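Endoribonuclease YbeY (Aquifex aeolicus, PDB 1OZ9) probably acts as a zinc-dependent, single-strand-specific endoribonuclease in 16S rRNA 3'-end maturation and ribosome quality control. Local coordinates at residues L84-A94 and V109-L120. Sequence-based numbering, arbitrary orientation.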
# COMPACT_ATOMS: atom_id res chain seq x y z
N LEU A 84 3.75 -11.74 -2.12
CA LEU A 84 3.89 -10.54 -2.94
C LEU A 84 4.84 -9.57 -2.28
O LEU A 84 5.73 -9.01 -2.95
CB LEU A 84 2.57 -9.83 -3.13
CG LEU A 84 1.41 -10.46 -3.89
CD1 LEU A 84 0.38 -9.33 -4.16
CD2 LEU A 84 1.90 -11.15 -5.20
N GLY A 85 4.67 -9.40 -0.97
CA GLY A 85 5.59 -8.57 -0.23
C GLY A 85 4.87 -7.64 0.73
O GLY A 85 3.73 -7.92 1.15
N ASP A 86 5.54 -6.55 1.08
CA ASP A 86 5.02 -5.65 2.11
C ASP A 86 4.67 -4.27 1.63
O ASP A 86 5.36 -3.71 0.78
CB ASP A 86 6.08 -5.43 3.19
CG ASP A 86 6.59 -6.72 3.78
OD1 ASP A 86 5.79 -7.66 3.89
OD2 ASP A 86 7.77 -6.87 4.13
N VAL A 87 3.65 -3.70 2.25
CA VAL A 87 3.30 -2.28 2.06
C VAL A 87 3.39 -1.65 3.44
O VAL A 87 2.78 -2.16 4.38
CB VAL A 87 1.89 -2.09 1.55
CG1 VAL A 87 1.53 -0.61 1.56
CG2 VAL A 87 1.78 -2.62 0.09
N VAL A 88 4.16 -0.58 3.57
CA VAL A 88 4.35 0.07 4.87
C VAL A 88 3.89 1.52 4.74
O VAL A 88 4.40 2.24 3.86
CB VAL A 88 5.85 0.06 5.25
CG1 VAL A 88 6.08 0.75 6.62
CG2 VAL A 88 6.39 -1.37 5.26
N ILE A 89 2.98 1.96 5.63
CA ILE A 89 2.40 3.29 5.58
C ILE A 89 2.63 4.01 6.89
O ILE A 89 2.53 3.40 7.95
CB ILE A 89 0.88 3.11 5.39
CG1 ILE A 89 0.62 2.61 3.96
CG2 ILE A 89 0.13 4.44 5.70
CD1 ILE A 89 -0.81 2.12 3.69
N SER A 90 2.96 5.29 6.83
CA SER A 90 3.11 6.05 8.05
C SER A 90 1.80 6.75 8.35
O SER A 90 1.33 7.59 7.56
CB SER A 90 4.20 7.12 7.95
OG SER A 90 4.12 7.96 9.12
N GLN A 91 1.22 6.42 9.49
CA GLN A 91 0.04 7.13 9.93
C GLN A 91 0.31 8.63 10.10
O GLN A 91 -0.56 9.44 9.82
CB GLN A 91 -0.49 6.55 11.25
CG GLN A 91 -1.74 7.24 11.73
CD GLN A 91 -2.21 6.69 13.07
OE1 GLN A 91 -2.00 7.29 14.13
NE2 GLN A 91 -2.84 5.55 13.01
N ASP A 92 1.49 8.98 10.60
CA ASP A 92 1.84 10.37 10.83
C ASP A 92 1.75 11.18 9.55
O ASP A 92 1.19 12.28 9.51
CB ASP A 92 3.27 10.50 11.33
CG ASP A 92 3.48 9.95 12.72
OD1 ASP A 92 2.48 9.79 13.49
OD2 ASP A 92 4.62 9.65 13.12
N THR A 93 2.35 10.65 8.49
CA THR A 93 2.35 11.37 7.23
C THR A 93 0.98 11.32 6.61
O THR A 93 0.53 12.32 6.08
CB THR A 93 3.42 10.81 6.28
OG1 THR A 93 4.70 11.22 6.77
CG2 THR A 93 3.33 11.48 4.89
N ALA A 94 0.31 10.17 6.70
CA ALA A 94 -1.04 10.02 6.17
C ALA A 94 -1.98 11.08 6.79
O ALA A 94 -2.81 11.68 6.09
CB ALA A 94 -1.57 8.59 6.47
N VAL A 109 -5.53 6.48 4.16
CA VAL A 109 -4.92 5.18 4.33
C VAL A 109 -5.36 4.18 3.26
O VAL A 109 -4.56 3.40 2.75
CB VAL A 109 -5.17 4.65 5.76
CG1 VAL A 109 -4.73 3.18 5.86
CG2 VAL A 109 -4.40 5.56 6.73
N LYS A 110 -6.64 4.20 2.94
CA LYS A 110 -7.20 3.34 1.89
C LYS A 110 -6.48 3.61 0.56
O LYS A 110 -6.06 2.67 -0.16
CB LYS A 110 -8.70 3.60 1.73
CG LYS A 110 -9.37 2.75 0.62
CD LYS A 110 -10.88 3.01 0.53
CE LYS A 110 -11.18 4.36 -0.07
NZ LYS A 110 -12.65 4.69 -0.09
N ARG A 111 -6.32 4.88 0.24
CA ARG A 111 -5.67 5.27 -1.01
C ARG A 111 -4.20 4.86 -1.05
O ARG A 111 -3.67 4.48 -2.11
CB ARG A 111 -5.82 6.77 -1.22
CG ARG A 111 -7.24 7.20 -1.69
CD ARG A 111 -7.39 8.71 -1.88
NE ARG A 111 -8.78 9.19 -1.93
CZ ARG A 111 -9.14 10.42 -2.35
NH1 ARG A 111 -8.21 11.28 -2.79
NH2 ARG A 111 -10.42 10.81 -2.34
N LEU A 112 -3.54 4.93 0.10
CA LEU A 112 -2.15 4.57 0.19
C LEU A 112 -1.98 3.06 0.09
O LEU A 112 -0.98 2.59 -0.44
CB LEU A 112 -1.54 5.08 1.51
CG LEU A 112 -1.31 6.61 1.52
CD1 LEU A 112 -0.95 7.09 2.91
CD2 LEU A 112 -0.21 7.06 0.51
N ILE A 113 -2.94 2.30 0.61
CA ILE A 113 -2.88 0.83 0.46
C ILE A 113 -2.93 0.46 -1.01
O ILE A 113 -2.14 -0.36 -1.49
CB ILE A 113 -4.06 0.18 1.17
CG1 ILE A 113 -3.80 0.22 2.67
CG2 ILE A 113 -4.25 -1.29 0.73
CD1 ILE A 113 -5.06 -0.05 3.52
N VAL A 114 -3.85 1.07 -1.74
CA VAL A 114 -3.97 0.80 -3.18
C VAL A 114 -2.70 1.23 -3.89
O VAL A 114 -2.15 0.48 -4.71
CB VAL A 114 -5.21 1.51 -3.76
CG1 VAL A 114 -5.33 1.34 -5.30
CG2 VAL A 114 -6.47 0.94 -3.06
N HIS A 115 -2.22 2.42 -3.55
CA HIS A 115 -1.01 2.92 -4.20
C HIS A 115 0.14 1.92 -3.96
O HIS A 115 0.88 1.56 -4.88
CB HIS A 115 -0.66 4.29 -3.64
CG HIS A 115 0.42 5.00 -4.39
ND1 HIS A 115 0.17 5.79 -5.49
CD2 HIS A 115 1.76 5.05 -4.18
CE1 HIS A 115 1.31 6.30 -5.92
NE2 HIS A 115 2.29 5.86 -5.15
N GLY A 116 0.27 1.45 -2.72
CA GLY A 116 1.34 0.52 -2.38
C GLY A 116 1.24 -0.82 -3.11
O GLY A 116 2.24 -1.39 -3.57
N ILE A 117 0.01 -1.33 -3.23
CA ILE A 117 -0.20 -2.62 -3.88
C ILE A 117 0.17 -2.51 -5.34
O ILE A 117 0.82 -3.42 -5.88
CB ILE A 117 -1.64 -3.09 -3.72
CG1 ILE A 117 -1.87 -3.48 -2.26
CG2 ILE A 117 -1.94 -4.33 -4.64
CD1 ILE A 117 -3.29 -3.81 -1.93
N VAL A 118 -0.25 -1.44 -6.00
CA VAL A 118 0.08 -1.28 -7.41
C VAL A 118 1.60 -1.23 -7.64
O VAL A 118 2.12 -1.82 -8.60
CB VAL A 118 -0.62 -0.02 -8.02
CG1 VAL A 118 -0.19 0.18 -9.52
CG2 VAL A 118 -2.16 -0.16 -7.87
N HIS A 119 2.31 -0.55 -6.74
CA HIS A 119 3.77 -0.52 -6.81
C HIS A 119 4.31 -1.93 -6.67
O HIS A 119 5.29 -2.30 -7.32
CB HIS A 119 4.37 0.29 -5.66
CG HIS A 119 4.59 1.72 -5.99
ND1 HIS A 119 5.65 2.16 -6.76
CD2 HIS A 119 3.88 2.83 -5.66
CE1 HIS A 119 5.58 3.47 -6.89
NE2 HIS A 119 4.52 3.91 -6.23
N LEU A 120 3.69 -2.69 -5.78
CA LEU A 120 4.16 -4.05 -5.51
C LEU A 120 4.01 -4.98 -6.70
O LEU A 120 4.73 -5.98 -6.81
CB LEU A 120 3.37 -4.68 -4.36
CG LEU A 120 3.93 -4.79 -2.96
CD1 LEU A 120 3.05 -5.78 -2.16
CD2 LEU A 120 5.35 -5.27 -2.97
O HOH W 1 5.08 -8.58 -5.96
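Leu-120 lays its two methyls against the backbone of residues 84-86. Its CD2 lies 3.8 Å from Leu-84 O, and its CD1 is 3.9 Å from Gly-85 C. The CB of Leu-84 also touches CD1. One water bridges this end, donating to Leu-84 O and Leu-120 O. Gly-85 has a positive phi, 136°, in a backbone conformation that suits glycine.

Val-87 points toward the helix. Its CG2 rests on the backbone of Gly-116, 3.7 Å from Gly-116 C, and CG1 sits over Gly-116 CA. Gly-116 has no side chain, and the strand comes close here: Val-87 CA and Gly-116 CA are 5.6 Å apart.

Strand 81-90 is a central strand of the mixed sheet. Helix 105-120 packs on one face of that sheet in the metalloproteinase-type fold of YbeY. Segments 84-90 and 109-120 run roughly antiparallel, with 146° between their directions. The helix carries His-115 and His-119, predicted zinc ligands with His-125. Neither imidazole touches the strand segment; His-115 ND1 is hydrogen-bonded to Glu-139 OE2.

Ile-89 places CD1 in the angle between Leu-112 CB and Ile-113 CG1, 3.7 Å from Leu-112 CB. Its CG1 is anti to the carbonyl carbon (chi1 -71°), which turns CG1 to the helix, and the extended chain beyond carries CD1 in. CG2 meets Leu-112 CD1. The Ile-89 and Ile-113 side chains cross at about a right angle.

Past the strand, Ser-90 caps helix 91-101 by accepting from Thr-93 N. On its first turn, Ala-94 CB contacts Leu-112 CD1 at 3.9 Å and Val-109 CG2 at 4.2 Å.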